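Local coordinates for flagellar hook-associated protein (Burkholderia pseudomallei, PDB 4UT1) that probably serves as a structural component of the bacterial flagellum, as a hook-associated protein at the junction between hook and filament, at residues L324-S329 with A445-V450; S142-L147 with F434-A439; N319-L324 with G571-A576. All blocks are in the same frame, centred on the assembly; numbering follows the deposited sequence.

Contact 1 of 3, residues L324-S329 with A445-V450. With EDO (1,2-ethanediol), chain K.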
loop_
_atom_site.group_PDB
_atom_site.type_symbol
_atom_site.label_atom_id
_atom_site.label_comp_id
_atom_site.label_asym_id
_atom_site.label_seq_id
_atom_site.Cartn_x
_atom_site.Cartn_y
_atom_site.Cartn_z
ATOM N N LEU A 324 20.805 11.251 -4.790
ATOM C CA LEU A 324 22.096 11.360 -4.089
ATOM C C LEU A 324 23.295 11.160 -5.023
ATOM O O LEU A 324 24.436 11.217 -4.581
ATOM C CB LEU A 324 22.183 10.344 -2.944
ATOM C CG LEU A 324 21.194 10.541 -1.796
ATOM C CD1 LEU A 324 21.379 9.479 -0.721
ATOM C CD2 LEU A 324 21.349 11.936 -1.215
ATOM N N GLY A 325 23.051 10.901 -6.305
ATOM C CA GLY A 325 24.150 10.753 -7.247
ATOM C C GLY A 325 24.187 11.885 -8.259
ATOM O O GLY A 325 23.358 12.793 -8.211
ATOM N N VAL A 326 25.151 11.833 -9.177
ATOM C CA VAL A 326 25.177 12.759 -10.314
ATOM C C VAL A 326 25.165 11.964 -11.623
ATOM O O VAL A 326 25.665 10.841 -11.684
ATOM C CB VAL A 326 26.407 13.696 -10.282
ATOM C CG1 VAL A 326 26.396 14.536 -9.005
ATOM C CG2 VAL A 326 27.695 12.893 -10.385
ATOM N N ASP A 327 24.588 12.562 -12.659
ATOM C CA ASP A 327 24.418 11.891 -13.942
ATOM C C ASP A 327 25.672 12.053 -14.790
ATOM O O ASP A 327 26.715 12.461 -14.282
ATOM C CB ASP A 327 23.183 12.430 -14.678
ATOM C CG ASP A 327 23.298 13.910 -15.051
ATOM O OD1 ASP A 327 24.412 14.465 -15.095
ATOM O OD2 ASP A 327 22.249 14.521 -15.328
ATOM N N MET A 328 25.564 11.747 -16.078
ATOM C CA MET A 328 26.719 11.803 -16.970
ATOM C C MET A 328 27.245 13.232 -17.115
ATOM O O MET A 328 28.413 13.443 -17.444
ATOM C CB MET A 328 26.360 11.222 -18.344
ATOM C CG MET A 328 26.155 9.704 -18.366
ATOM S SD MET A 328 27.688 8.746 -18.162
ATOM C CE MET A 328 28.782 9.497 -19.369
ATOM N N SER A 329 26.384 14.209 -16.845
ATOM C CA SER A 329 26.762 15.619 -16.947
ATOM C C SER A 329 27.186 16.222 -15.609
ATOM O O SER A 329 27.414 17.424 -15.513
ATOM C CB SER A 329 25.599 16.437 -17.524
ATOM O OG SER A 329 25.120 15.850 -18.720
ATOM N N ALA A 445 21.901 8.191 -12.108
ATOM C CA ALA A 445 22.998 8.927 -11.488
ATOM C C ALA A 445 23.950 7.950 -10.807
ATOM O O ALA A 445 23.841 7.701 -9.614
ATOM C CB ALA A 445 22.455 9.944 -10.491
ATOM N N ALA A 446 24.883 7.395 -11.577
ATOM C CA ALA A 446 25.744 6.327 -11.083
ATOM C C ALA A 446 26.876 6.830 -10.194
ATOM O O ALA A 446 27.396 6.086 -9.376
ATOM C CB ALA A 446 26.322 5.538 -12.255
ATOM N N ALA A 447 27.246 8.086 -10.361
ATOM C CA ALA A 447 28.410 8.631 -9.661
ATOM C C ALA A 447 28.050 9.284 -8.332
ATOM O O ALA A 447 26.965 9.836 -8.179
ATOM C CB ALA A 447 29.108 9.626 -10.552
ATOM N N SER A 448 28.968 9.225 -7.371
ATOM C CA SER A 448 28.862 10.050 -6.155
ATOM C C SER A 448 29.129 11.515 -6.499
ATOM O O SER A 448 29.964 11.806 -7.352
ATOM C CB SER A 448 29.847 9.581 -5.084
ATOM O OG SER A 448 29.831 10.460 -3.964
ATOM N N PRO A 449 28.421 12.446 -5.846
ATOM C CA PRO A 449 28.672 13.879 -6.073
ATOM C C PRO A 449 29.999 14.344 -5.447
ATOM O O PRO A 449 30.555 15.364 -5.844
ATOM C CB PRO A 449 27.497 14.570 -5.376
ATOM C CG PRO A 449 26.529 13.481 -5.002
ATOM C CD PRO A 449 27.301 12.210 -4.921
ATOM N N VAL A 450 30.482 13.588 -4.476
ATOM C CA VAL A 450 31.662 14.002 -3.709
ATOM C C VAL A 450 32.887 13.135 -3.987
ATOM O O VAL A 450 32.781 11.954 -4.305
ATOM C CB VAL A 450 31.363 13.957 -2.208
ATOM C CG1 VAL A 450 31.287 12.518 -1.734
ATOM C CG2 VAL A 450 32.419 14.753 -1.410
HETATM C C1 EDO K . 29.389 17.862 -8.044
HETATM O O1 EDO K . 29.087 17.155 -6.838
HETATM C C2 EDO K . 28.840 17.096 -9.240
HETATM O O2 EDO K . 29.206 17.782 -10.442
HETATM O O HOH W 1 26.258 8.888 -13.813
#
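The flat groups of this contact are the Gly325-Val326 peptide and the ring of Pro449. One face of the peptide is covered by the methyl of Ala445, whose CB stands almost directly above Gly325 C at 3.4 Å, while the N-H side of the same peptide points to the backbone oxygen of Ala447. Over one face of the Pro449 ring, toward its CA-CB side, lies Val326, with CG1 3.8 Å from Pro449 CB; at the rim, Leu324 O approaches both CG and CD, and stands 3.1 Å from Pro449 CD. The two methyls of Val326 divide the work. With chi1 at -60°, CG1 is anti to the carbonyl carbon and beside the backbone N, which turns it over the proline, while Val326 CG2, between N and the carbonyl carbon, meets Ala447 CB at 3.6 Å.

Here two loops imitate a sheet for the length of one residue pair: Val326 and Ala447 form an isolated antiparallel bridge of the hydrogen-bonded kind. One bond runs from Val326 N to Ala447 O, 2.9 Å long, and the return bond from Ala447 N to Val326 O is weak at 3.4 Å. Val326 O is also held by a water, which donates to it and accepts from Ala446 N. The bridge thereby fastens the loop leaving helix 287-322 to the loop that enters strand 450-454. Next to it, Asp327 OD1 closes an Asx turn by accepting from Ser329 N, and takes a further bond from Asn331 N. A 1,2-ethanediol, probably from the crystallisation liquor, rests against Val326 with C2 3.5 Å from CG1.

Contact 2 of 3, residues S142-L147 with F434-A439. With EDO (1,2-ethanediol), chain C; EDO (1,2-ethanediol), chain H.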
loop_
_atom_site.group_PDB
_atom_site.type_symbol
_atom_site.label_atom_id
_atom_site.label_comp_id
_atom_site.label_asym_id
_atom_site.label_seq_id
_atom_site.Cartn_x
_atom_site.Cartn_y
_atom_site.Cartn_z
ATOM N N SER A 142 15.451 -1.155 -19.596
ATOM C CA SER A 142 14.578 -2.232 -20.059
ATOM C C SER A 142 14.038 -3.032 -18.879
ATOM O O SER A 142 12.863 -3.394 -18.871
ATOM C CB SER A 142 15.299 -3.158 -21.039
ATOM O OG SER A 142 15.570 -2.468 -22.243
ATOM N N ASN A 143 14.897 -3.279 -17.890
ATOM C CA ASN A 143 14.497 -3.903 -16.627
ATOM C C ASN A 143 13.413 -3.097 -15.914
ATOM O O ASN A 143 12.450 -3.666 -15.375
ATOM C CB ASN A 143 15.715 -4.068 -15.696
ATOM C CG ASN A 143 16.711 -5.069 -16.224
ATOM O OD1 ASN A 143 16.355 -5.966 -16.980
ATOM N ND2 ASN A 143 17.973 -4.917 -15.841
ATOM N N ALA A 144 13.589 -1.776 -15.902
ATOM C CA ALA A 144 12.588 -0.862 -15.337
ATOM C C ALA A 144 11.267 -0.992 -16.092
ATOM O O ALA A 144 10.192 -1.024 -15.490
ATOM C CB ALA A 144 13.081 0.569 -15.390
ATOM N N GLN A 145 11.348 -1.063 -17.417
ATOM C CA GLN A 145 10.132 -1.120 -18.232
ATOM C C GLN A 145 9.393 -2.432 -18.018
ATOM O O GLN A 145 8.160 -2.467 -17.991
ATOM C CB GLN A 145 10.466 -0.912 -19.715
ATOM C CG GLN A 145 10.832 0.550 -20.025
ATOM C CD GLN A 145 11.396 0.764 -21.418
ATOM O OE1 GLN A 145 11.924 -0.159 -22.040
ATOM N NE2 GLN A 145 11.292 1.997 -21.914
ATOM N N THR A 146 10.154 -3.505 -17.859
ATOM C CA THR A 146 9.615 -4.819 -17.550
ATOM C C THR A 146 8.852 -4.818 -16.232
ATOM O O THR A 146 7.715 -5.305 -16.145
ATOM C CB THR A 146 10.744 -5.856 -17.515
ATOM O OG1 THR A 146 11.170 -6.106 -18.859
ATOM C CG2 THR A 146 10.289 -7.163 -16.884
ATOM N N LEU A 147 9.469 -4.234 -15.214
ATOM C CA LEU A 147 8.821 -4.100 -13.926
ATOM C C LEU A 147 7.554 -3.252 -14.021
ATOM O O LEU A 147 6.509 -3.615 -13.471
ATOM C CB LEU A 147 9.804 -3.486 -12.913
ATOM C CG LEU A 147 9.204 -3.121 -11.559
ATOM C CD1 LEU A 147 8.697 -4.352 -10.844
ATOM C CD2 LEU A 147 10.278 -2.405 -10.712
ATOM N N PHE A 434 1.888 3.777 -12.014
ATOM C CA PHE A 434 3.321 3.460 -11.945
ATOM C C PHE A 434 3.993 3.630 -13.301
ATOM O O PHE A 434 3.568 3.037 -14.289
ATOM C CB PHE A 434 3.549 2.025 -11.445
ATOM C CG PHE A 434 4.990 1.724 -11.137
ATOM C CD1 PHE A 434 5.848 1.254 -12.127
ATOM C CD2 PHE A 434 5.491 1.927 -9.864
ATOM C CE1 PHE A 434 7.205 0.999 -11.845
ATOM C CE2 PHE A 434 6.837 1.667 -9.578
ATOM C CZ PHE A 434 7.682 1.193 -10.576
ATOM N N SER A 435 5.059 4.425 -13.357
ATOM C CA SER A 435 5.780 4.567 -14.617
ATOM C C SER A 435 7.210 5.018 -14.435
ATOM O O SER A 435 7.594 5.484 -13.374
ATOM C CB SER A 435 5.080 5.561 -15.529
ATOM O OG SER A 435 4.931 6.793 -14.881
ATOM N N LEU A 436 7.979 4.877 -15.502
ATOM C CA LEU A 436 9.316 5.431 -15.543
ATOM C C LEU A 436 9.167 6.935 -15.675
ATOM O O LEU A 436 8.425 7.411 -16.535
ATOM C CB LEU A 436 10.115 4.829 -16.716
ATOM C CG LEU A 436 10.657 3.408 -16.560
ATOM C CD1 LEU A 436 9.545 2.367 -16.396
ATOM C CD2 LEU A 436 11.564 3.031 -17.752
ATOM N N ALA A 437 9.821 7.695 -14.797
ATOM C CA ALA A 437 9.825 9.141 -14.946
ATOM C C ALA A 437 10.592 9.535 -16.204
ATOM O O ALA A 437 10.290 10.548 -16.837
ATOM C CB ALA A 437 10.426 9.799 -13.726
ATOM N N THR A 438 11.592 8.724 -16.548
ATOM C CA THR A 438 12.348 8.876 -17.783
ATOM C C THR A 438 12.867 7.503 -18.204
ATOM O O THR A 438 13.106 6.637 -17.355
ATOM C CB THR A 438 13.525 9.864 -17.629
ATOM O OG1 THR A 438 14.255 9.932 -18.860
ATOM C CG2 THR A 438 14.465 9.413 -16.522
ATOM N N ALA A 439 13.020 7.298 -19.510
ATOM C CA ALA A 439 13.559 6.044 -20.022
ATOM C C ALA A 439 14.953 6.250 -20.605
ATOM O O ALA A 439 15.520 5.344 -21.231
ATOM C CB ALA A 439 12.621 5.443 -21.078
HETATM C C1 EDO C . 13.895 -8.260 -17.727
HETATM O O1 EDO C . 14.202 -7.037 -18.416
HETATM C C2 EDO C . 14.264 -8.124 -16.249
HETATM O O2 EDO C . 13.133 -8.354 -15.393
HETATM C C1 EDO H . 20.253 -7.436 -15.965
HETATM O O1 EDO H . 20.336 -6.083 -16.397
HETATM C C2 EDO H . 20.011 -7.527 -14.473
HETATM O O2 EDO H . 19.312 -8.747 -14.223
#
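Apolar side-chain packing joins the long helix 134-193 to the short strand 435-436, and Leu436 carries most of it, set against Ala144 and Gln145 on one flank of the helix. The two methyls of Leu436 reach different parts of the helix surface. Leu436 CD2 presses against Gln145 CG at 3.4 Å and also meets the methyl of Ala144. Leu436 CD1 rests 3.6 Å from the backbone oxygen Ala144 O. Because Gln145 CG stands anti to its own carbonyl carbon (chi1 -73°) and the chain runs on extended, the glutamine crosses Leu436 at about a right angle: its aliphatic stem lies on the leucine and its amide passes on to the methyl of Ala439, with Gln145 NE2 3.8 Å from Ala439 CB.

A looser touch lies further along, where Leu147 CD2 approaches Phe434 CZ obliquely at 4.4 Å. Between the two touches sits Ala148 of the same helix, on which both Leu436 and Phe434 pack, so that the two form one apolar patch.

Strand 435-436 pairs antiparallel with strand 337-338, and the ring of Phe434 meets that of Phe337. Phe434 and Leu147 both touch Phe314 of helix 287-322, and Leu147 also packs on Ala116 and Ile117 of helix 113-129, so the little two-stranded sheet is seated on a bundle of helices.

Contact 3 of 3, residues N319-L324 with G571-A576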
loop_
_atom_site.group_PDB
_atom_site.type_symbol
_atom_site.label_atom_id
_atom_site.label_comp_id
_atom_site.label_asym_id
_atom_site.label_seq_id
_atom_site.Cartn_x
_atom_site.Cartn_y
_atom_site.Cartn_z
ATOM N N ASN A 319 14.088 6.692 -6.221
ATOM C CA ASN A 319 14.113 8.128 -6.456
ATOM C C ASN A 319 15.023 8.836 -5.458
ATOM O O ASN A 319 15.790 9.714 -5.839
ATOM C CB ASN A 319 12.701 8.729 -6.382
ATOM C CG ASN A 319 11.851 8.352 -7.580
ATOM O OD1 ASN A 319 12.370 7.883 -8.580
ATOM N ND2 ASN A 319 10.534 8.556 -7.477
ATOM N N ALA A 320 14.945 8.435 -4.193
ATOM C CA ALA A 320 15.716 9.100 -3.141
ATOM C C ALA A 320 17.204 8.842 -3.320
ATOM O O ALA A 320 18.033 9.747 -3.112
ATOM C CB ALA A 320 15.264 8.625 -1.751
ATOM N N GLN A 321 17.542 7.610 -3.693
ATOM C CA GLN A 321 18.946 7.244 -3.887
ATOM C C GLN A 321 19.505 7.851 -5.175
ATOM O O GLN A 321 20.660 8.249 -5.216
ATOM C CB GLN A 321 19.128 5.719 -3.903
ATOM C CG GLN A 321 20.585 5.252 -3.762
ATOM C CD GLN A 321 21.244 5.748 -2.469
ATOM O OE1 GLN A 321 20.695 5.584 -1.383
ATOM N NE2 GLN A 321 22.425 6.355 -2.590
ATOM N N ASN A 322 18.704 7.920 -6.231
ATOM C CA ASN A 322 19.198 8.547 -7.449
ATOM C C ASN A 322 19.514 10.035 -7.239
ATOM O O ASN A 322 20.500 10.557 -7.790
ATOM C CB ASN A 322 18.209 8.350 -8.604
ATOM C CG ASN A 322 18.890 8.416 -9.946
ATOM O OD1 ASN A 322 19.832 7.656 -10.211
ATOM N ND2 ASN A 322 18.441 9.332 -10.798
ATOM N N ALA A 323 18.704 10.693 -6.403
ATOM C CA ALA A 323 18.880 12.093 -6.052
ATOM C C ALA A 323 20.166 12.327 -5.252
ATOM O O ALA A 323 20.552 13.469 -5.045
ATOM C CB ALA A 323 17.665 12.602 -5.258
ATOM N N LEU A 324 20.805 11.251 -4.790
ATOM C CA LEU A 324 22.096 11.360 -4.089
ATOM C C LEU A 324 23.295 11.160 -5.023
ATOM O O LEU A 324 24.436 11.217 -4.581
ATOM C CB LEU A 324 22.183 10.344 -2.944
ATOM C CG LEU A 324 21.194 10.541 -1.796
ATOM C CD1 LEU A 324 21.379 9.479 -0.721
ATOM C CD2 LEU A 324 21.349 11.936 -1.215
ATOM N N GLY A 571 30.955 4.887 -10.169
ATOM C CA GLY A 571 29.709 4.148 -10.023
ATOM C C GLY A 571 29.277 3.881 -8.596
ATOM O O GLY A 571 28.501 2.965 -8.345
ATOM N N ARG A 572 29.777 4.681 -7.655
ATOM C CA ARG A 572 29.437 4.479 -6.254
ATOM C C ARG A 572 27.933 4.590 -5.995
ATOM O O ARG A 572 27.371 3.850 -5.176
ATOM C CB ARG A 572 30.184 5.480 -5.375
ATOM C CG ARG A 572 31.647 5.099 -5.153
ATOM C CD ARG A 572 32.330 6.182 -4.346
ATOM N NE ARG A 572 32.737 7.274 -5.216
ATOM C CZ ARG A 572 32.936 8.524 -4.821
ATOM N NH1 ARG A 572 32.728 8.874 -3.552
ATOM N NH2 ARG A 572 33.310 9.432 -5.712
ATOM N N ASN A 573 27.267 5.496 -6.686
ATOM C CA ASN A 573 25.835 5.623 -6.407
ATOM C C ASN A 573 25.009 4.532 -7.070
ATOM O O ASN A 573 23.956 4.154 -6.547
ATOM C CB ASN A 573 25.290 6.984 -6.818
ATOM C CG ASN A 573 23.983 7.292 -6.110
ATOM O OD1 ASN A 573 23.934 7.303 -4.872
ATOM N ND2 ASN A 573 22.907 7.491 -6.880
ATOM N N ALA A 574 25.463 4.051 -8.222
ATOM C CA ALA A 574 24.808 2.922 -8.858
ATOM C C ALA A 574 24.937 1.711 -7.940
ATOM O O ALA A 574 23.997 0.946 -7.783
ATOM C CB ALA A 574 25.409 2.634 -10.237
ATOM N N LEU A 575 26.101 1.555 -7.314
ATOM C CA LEU A 575 26.303 0.477 -6.354
ATOM C C LEU A 575 25.302 0.611 -5.207
ATOM O O LEU A 575 24.688 -0.375 -4.790
ATOM C CB LEU A 575 27.747 0.468 -5.815
ATOM C CG LEU A 575 28.026 -0.619 -4.766
ATOM C CD1 LEU A 575 27.808 -1.981 -5.375
ATOM C CD2 LEU A 575 29.444 -0.529 -4.204
ATOM N N ALA A 576 25.134 1.833 -4.705
ATOM C CA ALA A 576 24.189 2.087 -3.625
ATOM C C ALA A 576 22.748 1.790 -4.087
ATOM O O ALA A 576 21.962 1.163 -3.359
ATOM C CB ALA A 576 24.318 3.522 -3.132
HETATM O O HOH W 2 25.755 9.015 -3.823
#
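Gln321 and Asn573 are brought amide to amide by their torsions. Asn573 holds CG anti to the backbone N (chi1 -160°), which sends its amide across to helix 287-322; Gln321 also sets CG anti to N but bends at chi2 (59°), folding its amide back toward the same asparagine. The two amide planes stand 40° apart. Asn573 thus grips one residue twice: ND2 donates to the backbone oxygen Gln321 O at 2.9 Å, and OD1 accepts from Gln321 NE2 at 2.9 Å. Asn573 ND2 lies above the plane of the Gln321 carbonyl, and Leu324 N comes from the opposite face, so this oxygen is held from two sides.

A water fixes the amide, donating to Asn573 OD1 at 2.7 Å and to Leu324 O. Asn573 ND2 has a second acceptor in Ala445 O, and both amide ends are committed. Beside this polar pair the methyl of Ala576 lies against the Gln321 amide, CB 3.5 Å from NE2. The arrangement is a helix-helix junction in which an asparagine in the first turn of helix 572-579, two residues after Gly571 at the N-cap position, clasps both main chain and side chain of a glutamine in the C-terminal part of helix 287-322.

Overall arrangement
Contacts 1 and 3 form one continuous node: they share Leu324, their centres lie about 7 Å apart, the backbone N of Ala445 is tied to Asn322 OD1, and Asn573 bonds into both. Contact 1, mostly buried, joins two loops by backbone bonding and small apolar groups, whereas contact 3, only partly buried, joins two helices through side-chain amides, one of them reaching a backbone oxygen. Contact 2 is separate, its centre about 20 Å from that of contact 1 and about 17 Å from that of contact 3; it relies on apolar packing of a strand on a helix, with exposed residues at its margin. Along the chain contact 1 nests within contact 3; contact 2 crosses both.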